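Porin protein associated with imipenem resistance (Acinetobacter baumannii, PDB 4FUV) forms an eight-stranded outer-membrane beta-barrel associated with imipenem resistance and probably takes part in the uptake of small molecules such as ornithine. Local coordinates at residues G43-S54 and D69-E80; Q93-L104 and N144-A155. All coordinates share one frame; numbering follows the deposited sequence. Where two conformers were deposited one is given.

Interaction 1: G43-S54 and D69-E80. With C8E ((hydroxyethyloxy)tri(ethyloxy)octane), chain C.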
loop_
_atom_site.group_PDB
_atom_site.type_symbol
_atom_site.label_atom_id
_atom_site.label_comp_id
_atom_site.label_asym_id
_atom_site.label_seq_id
_atom_site.Cartn_x
_atom_site.Cartn_y
_atom_site.Cartn_z
ATOM N N GLY A 43 -11.639 -10.978 37.085
ATOM C CA GLY A 43 -12.166 -12.208 36.552
ATOM C C GLY A 43 -11.052 -13.119 36.109
ATOM O O GLY A 43 -9.869 -12.756 36.155
ATOM N N LEU A 44 -11.447 -14.301 35.659
ATOM C CA LEU A 44 -10.503 -15.362 35.332
ATOM C C LEU A 44 -10.983 -16.085 34.088
ATOM O O LEU A 44 -12.181 -16.343 33.951
ATOM C CB LEU A 44 -10.438 -16.335 36.499
ATOM C CG LEU A 44 -9.181 -17.153 36.719
ATOM C CD1 LEU A 44 -7.966 -16.229 36.835
ATOM C CD2 LEU A 44 -9.380 -17.970 37.985
ATOM N N ALA A 45 -10.053 -16.393 33.188
ATOM C CA ALA A 45 -10.331 -17.167 31.983
ATOM C C ALA A 45 -9.402 -18.372 31.875
ATOM O O ALA A 45 -8.175 -18.238 31.896
ATOM C CB ALA A 45 -10.189 -16.283 30.725
ATOM N N LEU A 46 -9.995 -19.554 31.746
ATOM C CA LEU A 46 -9.235 -20.773 31.542
ATOM C C LEU A 46 -9.603 -21.326 30.183
ATOM O O LEU A 46 -10.747 -21.738 29.960
ATOM C CB LEU A 46 -9.571 -21.807 32.617
ATOM C CG LEU A 46 -8.977 -23.209 32.451
ATOM C CD1 LEU A 46 -7.468 -23.205 32.618
ATOM C CD2 LEU A 46 -9.622 -24.179 33.434
ATOM N N GLY A 47 -8.628 -21.365 29.280
ATOM C CA GLY A 47 -8.919 -21.661 27.892
ATOM C C GLY A 47 -8.014 -22.655 27.199
ATOM O O GLY A 47 -6.944 -23.007 27.689
ATOM N N TYR A 48 -8.474 -23.117 26.043
ATOM C CA TYR A 48 -7.673 -23.938 25.165
ATOM C C TYR A 48 -7.723 -23.354 23.774
ATOM O O TYR A 48 -8.793 -23.005 23.277
ATOM C CB TYR A 48 -8.186 -25.377 25.119
ATOM C CG TYR A 48 -7.420 -26.248 24.133
ATOM C CD1 TYR A 48 -6.206 -26.819 24.483
ATOM C CD2 TYR A 48 -7.912 -26.491 22.853
ATOM C CE1 TYR A 48 -5.498 -27.627 23.582
ATOM C CE2 TYR A 48 -7.213 -27.286 21.942
ATOM C CZ TYR A 48 -5.999 -27.849 22.313
ATOM O OH TYR A 48 -5.301 -28.653 21.424
ATOM N N ASN A 49 -6.558 -23.253 23.148
ATOM C CA ASN A 49 -6.461 -22.875 21.745
ATOM C C ASN A 49 -5.649 -23.964 21.064
ATOM O O ASN A 49 -4.500 -24.240 21.440
ATOM C CB ASN A 49 -5.718 -21.554 21.535
ATOM C CG ASN A 49 -6.461 -20.338 22.078
ATOM O OD1 ASN A 49 -5.832 -19.319 22.339
ATOM N ND2 ASN A 49 -7.785 -20.432 22.245
ATOM N N GLY A 50 -6.234 -24.559 20.047
ATOM C CA GLY A 50 -5.567 -25.635 19.345
ATOM C C GLY A 50 -6.023 -25.656 17.916
ATOM O O GLY A 50 -6.451 -24.634 17.377
ATOM N N GLY A 51 -5.944 -26.835 17.310
ATOM C CA GLY A 51 -6.289 -26.999 15.919
ATOM C C GLY A 51 -5.037 -27.003 15.075
ATOM O O GLY A 51 -3.919 -27.007 15.603
ATOM N N ASP A 52 -5.229 -27.025 13.762
ATOM C CA ASP A 52 -4.138 -26.836 12.817
ATOM C C ASP A 52 -4.650 -26.521 11.417
ATOM O O ASP A 52 -5.416 -27.294 10.834
ATOM C CB ASP A 52 -3.164 -28.022 12.807
ATOM C CG ASP A 52 -3.797 -29.306 12.335
ATOM O OD1 ASP A 52 -4.965 -29.562 12.692
ATOM O OD2 ASP A 52 -3.113 -30.061 11.608
ATOM N N ILE A 53 -4.227 -25.376 10.888
ATOM C CA ILE A 53 -4.686 -24.918 9.585
ATOM C C ILE A 53 -3.585 -24.957 8.524
ATOM O O ILE A 53 -2.394 -24.872 8.836
ATOM C CB ILE A 53 -5.300 -23.498 9.660
ATOM C CG1 ILE A 53 -4.335 -22.438 9.124
ATOM C CG2 ILE A 53 -5.729 -23.177 11.087
ATOM C CD1 ILE A 53 -3.274 -22.005 10.111
ATOM N N SER A 54 -4.000 -25.092 7.269
ATOM C CA SER A 54 -3.082 -25.044 6.143
ATOM C C SER A 54 -3.558 -24.024 5.121
ATOM O O SER A 54 -4.463 -24.297 4.339
ATOM C CB SER A 54 -2.949 -26.420 5.499
ATOM O OG SER A 54 -2.360 -27.328 6.409
ATOM N N ASP A 69 1.563 -23.615 7.143
ATOM C CA ASP A 69 0.990 -24.615 8.031
ATOM C C ASP A 69 1.207 -24.166 9.471
ATOM O O ASP A 69 2.249 -23.595 9.813
ATOM C CB ASP A 69 1.613 -25.993 7.793
ATOM C CG ASP A 69 1.259 -26.565 6.430
ATOM O OD1 ASP A 69 0.139 -26.295 5.946
ATOM O OD2 ASP A 69 2.098 -27.281 5.840
ATOM N N MET A 70 0.210 -24.402 10.314
ATOM C CA MET A 70 0.306 -24.014 11.709
ATOM C C MET A 70 -0.406 -25.037 12.581
ATOM O O MET A 70 -1.536 -25.421 12.306
ATOM C CB MET A 70 -0.273 -22.618 11.925
ATOM C CG MET A 70 -0.283 -22.165 13.382
ATOM S SD MET A 70 -0.911 -20.489 13.634
ATOM C CE MET A 70 -2.692 -20.742 13.557
ATOM N N ASP A 71 0.262 -25.471 13.642
ATOM C CA ASP A 71 -0.318 -26.428 14.571
ATOM C C ASP A 71 -0.205 -25.852 15.979
ATOM O O ASP A 71 0.876 -25.452 16.403
ATOM C CB ASP A 71 0.412 -27.770 14.461
ATOM C CG ASP A 71 -0.222 -28.858 15.301
ATOM O OD1 ASP A 71 -1.390 -28.698 15.719
ATOM O OD2 ASP A 71 0.452 -29.880 15.541
ATOM N N ASN A 72 -1.327 -25.796 16.690
ATOM C CA ASN A 72 -1.364 -25.193 18.020
ATOM C C ASN A 72 -1.905 -26.158 19.079
ATOM O O ASN A 72 -2.733 -27.028 18.788
ATOM C CB ASN A 72 -2.185 -23.893 18.014
ATOM C CG ASN A 72 -1.917 -23.025 16.785
ATOM O OD1 ASN A 72 -2.530 -23.211 15.730
ATOM N ND2 ASN A 72 -1.008 -22.067 16.923
ATOM N N ASN A 73 -1.428 -25.995 20.307
ATOM C CA ASN A 73 -1.845 -26.836 21.419
ATOM C C ASN A 73 -1.526 -26.101 22.705
ATOM O O ASN A 73 -0.561 -26.414 23.398
ATOM C CB ASN A 73 -1.128 -28.191 21.377
ATOM C CG ASN A 73 -1.744 -29.207 22.330
ATOM O OD1 ASN A 73 -2.966 -29.270 22.498
ATOM N ND2 ASN A 73 -0.897 -30.002 22.965
ATOM N N ASN A 74 -2.349 -25.108 23.011
ATOM C CA ASN A 74 -2.085 -24.197 24.105
ATOM C C ASN A 74 -3.181 -24.246 25.166
ATOM O O ASN A 74 -4.368 -24.301 24.832
ATOM C CB ASN A 74 -1.997 -22.790 23.539
ATOM C CG ASN A 74 -1.026 -22.700 22.382
ATOM O OD1 ASN A 74 0.147 -23.040 22.518
ATOM N ND2 ASN A 74 -1.515 -22.260 21.233
ATOM N N VAL A 75 -2.773 -24.240 26.435
ATOM C CA VAL A 75 -3.701 -24.097 27.558
ATOM C C VAL A 75 -3.325 -22.836 28.323
ATOM O O VAL A 75 -2.162 -22.655 28.680
ATOM C CB VAL A 75 -3.603 -25.278 28.553
ATOM C CG1 VAL A 75 -4.560 -25.068 29.728
ATOM C CG2 VAL A 75 -3.876 -26.591 27.867
ATOM N N TYR A 76 -4.299 -21.980 28.613
ATOM C CA TYR A 76 -3.977 -20.724 29.290
ATOM C C TYR A 76 -4.879 -20.392 30.468
ATOM O O TYR A 76 -6.068 -20.754 30.508
ATOM C CB TYR A 76 -3.933 -19.557 28.291
ATOM C CG TYR A 76 -5.289 -19.189 27.687
ATOM C CD1 TYR A 76 -6.145 -18.291 28.334
ATOM C CD2 TYR A 76 -5.701 -19.716 26.469
ATOM C CE1 TYR A 76 -7.381 -17.945 27.789
ATOM C CE2 TYR A 76 -6.938 -19.387 25.916
ATOM C CZ TYR A 76 -7.772 -18.478 26.584
ATOM O OH TYR A 76 -9.001 -18.110 26.073
ATOM N N LEU A 77 -4.300 -19.701 31.434
ATOM C CA LEU A 77 -5.070 -19.185 32.557
ATOM C C LEU A 77 -4.752 -17.701 32.724
ATOM O O LEU A 77 -3.606 -17.327 33.013
ATOM C CB LEU A 77 -4.740 -19.948 33.832
ATOM C CG LEU A 77 -5.500 -19.474 35.066
ATOM C CD1 LEU A 77 -7.007 -19.662 34.863
ATOM C CD2 LEU A 77 -5.018 -20.218 36.297
ATOM N N ASN A 78 -5.758 -16.861 32.510
ATOM C CA ASN A 78 -5.585 -15.417 32.655
ATOM C C ASN A 78 -6.472 -14.806 33.715
ATOM O O ASN A 78 -7.652 -15.157 33.831
ATOM C CB ASN A 78 -5.862 -14.690 31.334
ATOM C CG ASN A 78 -4.857 -15.032 30.277
ATOM O OD1 ASN A 78 -3.696 -15.236 30.584
ATOM N ND2 ASN A 78 -5.297 -15.102 29.022
ATOM N N ALA A 79 -5.901 -13.878 34.471
ATOM C CA ALA A 79 -6.704 -12.909 35.225
ATOM C C ALA A 79 -7.111 -11.799 34.265
ATOM O O ALA A 79 -6.298 -11.347 33.447
ATOM C CB ALA A 79 -5.896 -12.335 36.373
ATOM N N GLU A 80 -8.362 -11.355 34.349
ATOM C CA GLU A 80 -8.793 -10.190 33.584
ATOM C C GLU A 80 -9.206 -9.049 34.523
ATOM O O GLU A 80 -10.081 -9.199 35.377
ATOM C CB GLU A 80 -9.937 -10.544 32.623
ATOM C CG GLU A 80 -9.628 -11.743 31.721
ATOM C CD GLU A 80 -10.703 -11.977 30.671
ATOM O OE1 GLU A 80 -11.856 -11.517 30.863
ATOM O OE2 GLU A 80 -10.391 -12.618 29.647
HETATM C C1 C8E C . -10.987 -25.615 29.493
HETATM C C2 C8E C . -9.499 -25.932 29.358
HETATM C C3 C8E C . -9.269 -27.420 29.116
HETATM C C4 C8E C . -7.792 -27.805 29.172
HETATM C C5 C8E C . -7.350 -28.497 27.889
HETATM C C6 C8E C . -6.329 -29.612 28.111
HETATM C C7 C8E C . -5.352 -29.685 26.936
HETATM C C8 C8E C . -4.278 -30.742 27.154
HETATM O O9 C8E C . -3.184 -30.516 26.290
HETATM C C10 C8E C . -2.096 -29.893 26.937
HETATM O O HOH W 1 -5.319 -23.675 14.601
#
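Gly43 and Glu80 begin a run of paired backbone hydrogen bonds that joins 43-54 to 69-80 in antiparallel register. From there to Asn49 and Asn74 every hydrogen-bonded pair is doubly linked, with N-to-O distances such as Gly47 N to Tyr76 O at 2.9 Å. Further on, Asn72 N reaches Gly51 O at 3.1 Å, and a water bridges Gly50 O and Asn72 OD1.

Polar side chains add two bonds. Tyr48 extends its ring along the partner strand, because CG lies trans to the backbone N (chi1 176°), and its OH donates to a lone pair of Asn73 OD1 at 2.6 Å, with ring and amide planes 72° apart. At the Ser54 end, where the chain is less well ordered, Ser54 OG donates to Asp69 OD1 at 2.7 Å from above the carboxylate plane.

The two strands form a beta hairpin in the wall of the outer-membrane barrel. Leu44, Leu46, Tyr48, Val75 and Leu77 make its lipid-facing side, suited to hydrocarbon: the detergent C8E of chain C runs along it, its C7 lying 3.6 Å from Val75 CG2. Asn49, Asn72, Asn74, Tyr76 and Glu80 line the interior, where polar groups find partners: Glu80 pairs with Arg22 and Arg82, Tyr76 OH with Glu24, Asn49 OD1 with Lys218, and both Asn72 ND2 and Asn74 ND2 with Asn106 OD1.

Among the nonpolar contacts, Tyr76 folds its ring back across the neighbouring strand (chi1 68°), and Gly47 CA sits over one face, 3.8 Å from the centroid. Glycine fits here because a side chain would run into the ring. On the outer side Leu77 CD1 wedges against Leu44 CG at 3.8 Å and also touches Leu46 CB.

Interaction 2: Q93-L104 and N144-A155. With C8E ((hydroxyethyloxy)tri(ethyloxy)octane), chain K; C8E ((hydroxyethyloxy)tri(ethyloxy)octane), chain J.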
loop_
_atom_site.group_PDB
_atom_site.type_symbol
_atom_site.label_atom_id
_atom_site.label_comp_id
_atom_site.label_asym_id
_atom_site.label_seq_id
_atom_site.Cartn_x
_atom_site.Cartn_y
_atom_site.Cartn_z
ATOM N N GLN A 93 -17.222 -1.164 30.405
ATOM C CA GLN A 93 -17.208 -2.456 31.111
ATOM C C GLN A 93 -16.400 -3.517 30.355
ATOM O O GLN A 93 -15.798 -4.413 30.967
ATOM C CB GLN A 93 -18.639 -2.956 31.367
ATOM C CG GLN A 93 -18.746 -4.187 32.290
ATOM C CD GLN A 93 -18.493 -5.508 31.562
ATOM O OE1 GLN A 93 -18.630 -5.590 30.336
ATOM N NE2 GLN A 93 -18.108 -6.543 32.316
ATOM N N GLY A 94 -16.380 -3.398 29.032
ATOM C CA GLY A 94 -15.717 -4.374 28.176
ATOM C C GLY A 94 -14.205 -4.264 28.097
ATOM O O GLY A 94 -13.530 -5.170 27.577
ATOM N N LEU A 95 -13.650 -3.170 28.614
ATOM C CA LEU A 95 -12.196 -2.971 28.527
ATOM C C LEU A 95 -11.434 -3.703 29.648
ATOM O O LEU A 95 -11.754 -3.556 30.835
ATOM C CB LEU A 95 -11.863 -1.476 28.536
ATOM C CG LEU A 95 -12.328 -0.661 27.333
ATOM C CD1 LEU A 95 -12.226 0.842 27.654
ATOM C CD2 LEU A 95 -11.487 -0.991 26.106
ATOM N N TYR A 96 -10.430 -4.493 29.289
ATOM C CA TYR A 96 -9.702 -5.217 30.322
ATOM C C TYR A 96 -8.224 -5.428 30.013
ATOM O O TYR A 96 -7.812 -5.432 28.858
ATOM C CB TYR A 96 -10.361 -6.572 30.638
ATOM C CG TYR A 96 -10.310 -7.616 29.525
ATOM C CD1 TYR A 96 -11.284 -7.650 28.533
ATOM C CD2 TYR A 96 -9.300 -8.591 29.483
ATOM C CE1 TYR A 96 -11.268 -8.611 27.525
ATOM C CE2 TYR A 96 -9.270 -9.561 28.461
ATOM C CZ TYR A 96 -10.262 -9.554 27.490
ATOM O OH TYR A 96 -10.258 -10.477 26.466
ATOM N N VAL A 97 -7.436 -5.606 31.067
ATOM C CA VAL A 97 -6.060 -6.067 30.918
ATOM C C VAL A 97 -5.996 -7.508 31.394
ATOM O O VAL A 97 -6.545 -7.857 32.458
ATOM C CB VAL A 97 -5.042 -5.176 31.693
ATOM C CG1 VAL A 97 -5.485 -4.986 33.109
ATOM C CG2 VAL A 97 -3.634 -5.787 31.656
ATOM N N ALA A 98 -5.375 -8.342 30.575
ATOM C CA ALA A 98 -5.182 -9.769 30.845
ATOM C C ALA A 98 -3.746 -10.035 31.288
ATOM O O ALA A 98 -2.782 -9.599 30.647
ATOM C CB ALA A 98 -5.487 -10.590 29.584
ATOM N N ALA A 99 -3.603 -10.771 32.377
ATOM C CA ALA A 99 -2.298 -11.181 32.842
ATOM C C ALA A 99 -2.411 -12.620 33.309
ATOM O O ALA A 99 -3.317 -12.975 34.057
ATOM C CB ALA A 99 -1.841 -10.308 33.965
ATOM N N GLY A 100 -1.480 -13.447 32.874
ATOM C CA GLY A 100 -1.523 -14.847 33.249
ATOM C C GLY A 100 -0.393 -15.649 32.664
ATOM O O GLY A 100 0.733 -15.151 32.490
ATOM N N ALA A 101 -0.688 -16.902 32.349
ATOM C CA ALA A 101 0.342 -17.784 31.838
ATOM C C ALA A 101 -0.234 -18.919 31.010
ATOM O O ALA A 101 -1.431 -19.232 31.064
ATOM C CB ALA A 101 1.182 -18.344 32.983
ATOM N N ALA A 102 0.627 -19.574 30.257
ATOM C CA ALA A 102 0.128 -20.645 29.432
ATOM C C ALA A 102 1.160 -21.710 29.200
ATOM O O ALA A 102 2.371 -21.450 29.254
ATOM C CB ALA A 102 -0.384 -20.097 28.115
ATOM N N TYR A 103 0.658 -22.922 28.983
ATOM C CA TYR A 103 1.422 -23.972 28.360
ATOM C C TYR A 103 1.296 -23.718 26.869
ATOM O O TYR A 103 0.187 -23.597 26.360
ATOM C CB TYR A 103 0.809 -25.333 28.713
ATOM C CG TYR A 103 1.384 -26.470 27.922
ATOM C CD1 TYR A 103 0.849 -26.830 26.683
ATOM C CD2 TYR A 103 2.472 -27.189 28.404
ATOM C CE1 TYR A 103 1.388 -27.883 25.951
ATOM C CE2 TYR A 103 3.006 -28.245 27.686
ATOM C CZ TYR A 103 2.468 -28.584 26.463
ATOM O OH TYR A 103 3.014 -29.633 25.753
ATOM N N LEU A 104 2.424 -23.648 26.168
ATOM C CA LEU A 104 2.432 -23.332 24.749
ATOM C C LEU A 104 3.061 -24.452 23.927
ATOM O O LEU A 104 4.046 -25.044 24.338
ATOM C CB LEU A 104 3.234 -22.046 24.511
ATOM C CG LEU A 104 2.611 -20.813 25.163
ATOM C CD1 LEU A 104 3.584 -19.663 25.039
ATOM C CD2 LEU A 104 1.299 -20.497 24.464
ATOM N N ASN A 144 6.737 -24.209 25.450
ATOM C CA ASN A 144 7.015 -23.724 26.798
ATOM C C ASN A 144 6.094 -24.419 27.783
ATOM O O ASN A 144 4.878 -24.447 27.576
ATOM C CB ASN A 144 6.738 -22.219 26.904
ATOM C CG ASN A 144 7.703 -21.366 26.104
ATOM O OD1 ASN A 144 7.427 -21.010 24.964
ATOM N ND2 ASN A 144 8.815 -20.985 26.722
ATOM N N ASP A 145 6.649 -24.968 28.859
ATOM C CA ASP A 145 5.812 -25.613 29.859
ATOM C C ASP A 145 4.918 -24.550 30.489
ATOM O O ASP A 145 3.722 -24.776 30.728
ATOM C CB ASP A 145 6.655 -26.320 30.925
ATOM C CG ASP A 145 7.203 -27.656 30.443
ATOM O OD1 ASP A 145 6.668 -28.200 29.458
ATOM O OD2 ASP A 145 8.164 -28.167 31.058
ATOM N N ILE A 146 5.503 -23.382 30.724
ATOM C CA ILE A 146 4.768 -22.246 31.261
ATOM C C ILE A 146 5.403 -20.933 30.804
ATOM O O ILE A 146 6.588 -20.702 31.022
ATOM C CB ILE A 146 4.659 -22.317 32.804
ATOM C CG1 ILE A 146 4.066 -21.026 33.367
ATOM C CG2 ILE A 146 6.010 -22.598 33.440
ATOM C CD1 ILE A 146 4.071 -20.983 34.875
ATOM N N ALA A 147 4.616 -20.107 30.120
ATOM C CA ALA A 147 5.069 -18.795 29.652
ATOM C C ALA A 147 4.128 -17.717 30.178
ATOM O O ALA A 147 2.912 -17.854 30.078
ATOM C CB ALA A 147 5.099 -18.750 28.134
ATOM N N PRO A 148 4.690 -16.635 30.732
ATOM C CA PRO A 148 3.877 -15.519 31.219
ATOM C C PRO A 148 3.226 -14.814 30.042
ATOM O O PRO A 148 3.778 -14.814 28.932
ATOM C CB PRO A 148 4.910 -14.577 31.860
ATOM C CG PRO A 148 6.170 -15.348 31.940
ATOM C CD PRO A 148 6.128 -16.361 30.850
ATOM N N TYR A 149 2.067 -14.220 30.291
ATOM C CA TYR A 149 1.283 -13.564 29.266
ATOM C C TYR A 149 0.805 -12.209 29.766
ATOM O O TYR A 149 0.446 -12.068 30.928
ATOM C CB TYR A 149 0.032 -14.410 28.959
ATOM C CG TYR A 149 -0.897 -13.771 27.942
ATOM C CD1 TYR A 149 -0.557 -13.720 26.586
ATOM C CD2 TYR A 149 -2.124 -13.238 28.327
ATOM C CE1 TYR A 149 -1.420 -13.139 25.643
ATOM C CE2 TYR A 149 -2.992 -12.669 27.397
ATOM C CZ TYR A 149 -2.627 -12.608 26.059
ATOM O OH TYR A 149 -3.483 -12.039 25.135
ATOM N N LEU A 150 0.783 -11.225 28.877
ATOM C CA LEU A 150 0.179 -9.931 29.163
ATOM C C LEU A 150 -0.595 -9.545 27.922
ATOM O O LEU A 150 -0.102 -9.706 26.810
ATOM C CB LEU A 150 1.248 -8.859 29.461
ATOM C CG LEU A 150 0.700 -7.438 29.636
ATOM C CD1 LEU A 150 -0.169 -7.354 30.895
ATOM C CD2 LEU A 150 1.796 -6.328 29.641
ATOM N N GLY A 151 -1.801 -9.032 28.095
ATOM C CA GLY A 151 -2.585 -8.636 26.943
ATOM C C GLY A 151 -3.634 -7.630 27.317
ATOM O O GLY A 151 -3.822 -7.343 28.496
ATOM N N PHE A 152 -4.319 -7.100 26.312
ATOM C CA PHE A 152 -5.381 -6.131 26.543
ATOM C C PHE A 152 -6.578 -6.514 25.692
ATOM O O PHE A 152 -6.427 -6.908 24.533
ATOM C CB PHE A 152 -4.901 -4.709 26.211
ATOM C CG PHE A 152 -3.620 -4.332 26.909
ATOM C CD1 PHE A 152 -2.382 -4.652 26.351
ATOM C CD2 PHE A 152 -3.647 -3.694 28.138
ATOM C CE1 PHE A 152 -1.204 -4.332 27.004
ATOM C CE2 PHE A 152 -2.464 -3.358 28.795
ATOM C CZ PHE A 152 -1.245 -3.676 28.228
ATOM N N GLY A 153 -7.770 -6.425 26.271
ATOM C CA GLY A 153 -8.965 -6.897 25.586
ATOM C C GLY A 153 -10.106 -5.900 25.579
ATOM O O GLY A 153 -10.161 -4.958 26.407
ATOM N N PHE A 154 -11.011 -6.104 24.628
ATOM C CA PHE A 154 -12.200 -5.284 24.484
ATOM C C PHE A 154 -13.390 -6.204 24.256
ATOM O O PHE A 154 -13.538 -6.782 23.180
ATOM C CB PHE A 154 -12.048 -4.320 23.306
ATOM C CG PHE A 154 -13.217 -3.364 23.147
ATOM C CD1 PHE A 154 -13.717 -2.676 24.243
ATOM C CD2 PHE A 154 -13.800 -3.147 21.906
ATOM C CE1 PHE A 154 -14.790 -1.793 24.110
ATOM C CE2 PHE A 154 -14.877 -2.269 21.763
ATOM C CZ PHE A 154 -15.365 -1.590 22.867
ATOM N N ALA A 155 -14.239 -6.342 25.264
ATOM C CA ALA A 155 -15.308 -7.338 25.213
ATOM C C ALA A 155 -16.707 -6.767 25.440
ATOM O O ALA A 155 -17.376 -7.135 26.407
ATOM C CB ALA A 155 -15.026 -8.468 26.221
HETATM C C8 C8E K . 5.491 -10.851 31.410
HETATM O O9 C8E K . 6.900 -10.642 31.487
HETATM C C10 C8E K . 7.533 -11.549 32.377
HETATM C C11 C8E K . 9.032 -11.269 32.419
HETATM O O12 C8E K . 9.551 -11.728 33.655
HETATM C C13 C8E K . 9.837 -13.118 33.631
HETATM O O15 C8E K . 9.668 -16.296 33.461
HETATM C C16 C8E K . 9.444 -17.513 32.764
HETATM C C17 C8E K . 9.480 -17.187 31.276
HETATM O O18 C8E K . 9.739 -18.355 30.527
HETATM C C19 C8E K . 10.216 -18.031 29.236
HETATM C C20 C8E K . 11.713 -17.730 29.305
HETATM O O21 C8E K . 12.425 -18.471 28.333
HETATM C C8 C8E J . 1.949 -6.767 25.579
HETATM O O9 C8E J . 1.151 -6.746 24.405
HETATM C C10 C8E J . 0.611 -5.454 24.171
HETATM C C11 C8E J . 0.401 -5.264 22.666
HETATM O O18 C8E J . 6.053 -7.882 21.534
HETATM C C19 C8E J . 6.757 -6.968 22.341
HETATM C C20 C8E J . 5.904 -6.745 23.582
HETATM O O21 C8E J . 6.516 -7.443 24.645
HETATM O O HOH W 2 -17.265 -7.470 29.084
#
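Tyr96 lays its ring over Gly153, whose CA stands 3.6 Å from the ring centroid in a CH-pi contact. Its CG takes the position between the backbone N and carbonyl carbon (chi1 67°), which swings the ring across the partner strand; a CB at Gly153 would occupy the same space. Ala155 CB, small enough to fit beside the ring, meets its edge.

Ala98 CB reaches the edge of the Tyr149 ring, 3.9 Å from CE2. Both tyrosines extend into the barrel, where their hydroxyls bond to the two carboxylate oxygens of Glu167. On the outward face Leu95 CD2 presses on Phe154 CD1 at 3.4 Å, while Val97 CG2 touches both Leu150 CD1 and Phe152 CE2, an apolar surface that probably faces the membrane. Ethoxy carbons of two detergent molecules rest on this face, consistent with its outward position: C10 of C8E chain J at the Phe152 ring edge, and C17 of chain K 3.5 Å from Pro148 CD.

Antiparallel backbone bonds run from Gly94 and Ala155 to Ala102 and Ala147. A beta bulge then shifts the register by one, so that Leu104 N bonds to Asn144 O at 2.9 Å. Leu104 CD1 packs on Ala147 CB.

Strand 95-114 follows helix 90-94 and is flanked by strand 64-81 and by 147-154, which pairs with strand 162-172; beyond the bulge its partner is the end of strand 134-144.

How the interactions relate
Interaction 1 closes before interaction 2 opens along the chain, and their centres lie 11 Å apart in the same barrel wall. Strand 64-81 leads through helix 90-94 into strand 95-114, and these two strands are neighbours, so segments 69-80 and 93-104 join the contacts edge to edge. Probable backbone hydrogen bonds link Ala79 N to Ala99 O and Tyr103 N to Val75 O, each at 2.8 Å. The order across the wall is 42-56, 64-81, 95-114, then 147-154 along one part of it and 134-144 along the other. Interaction 1 is a local hairpin; interaction 2 joins segments separated by 39 residues. Their shared outward face is largely apolar but turns polar near Asp52 and Asp71.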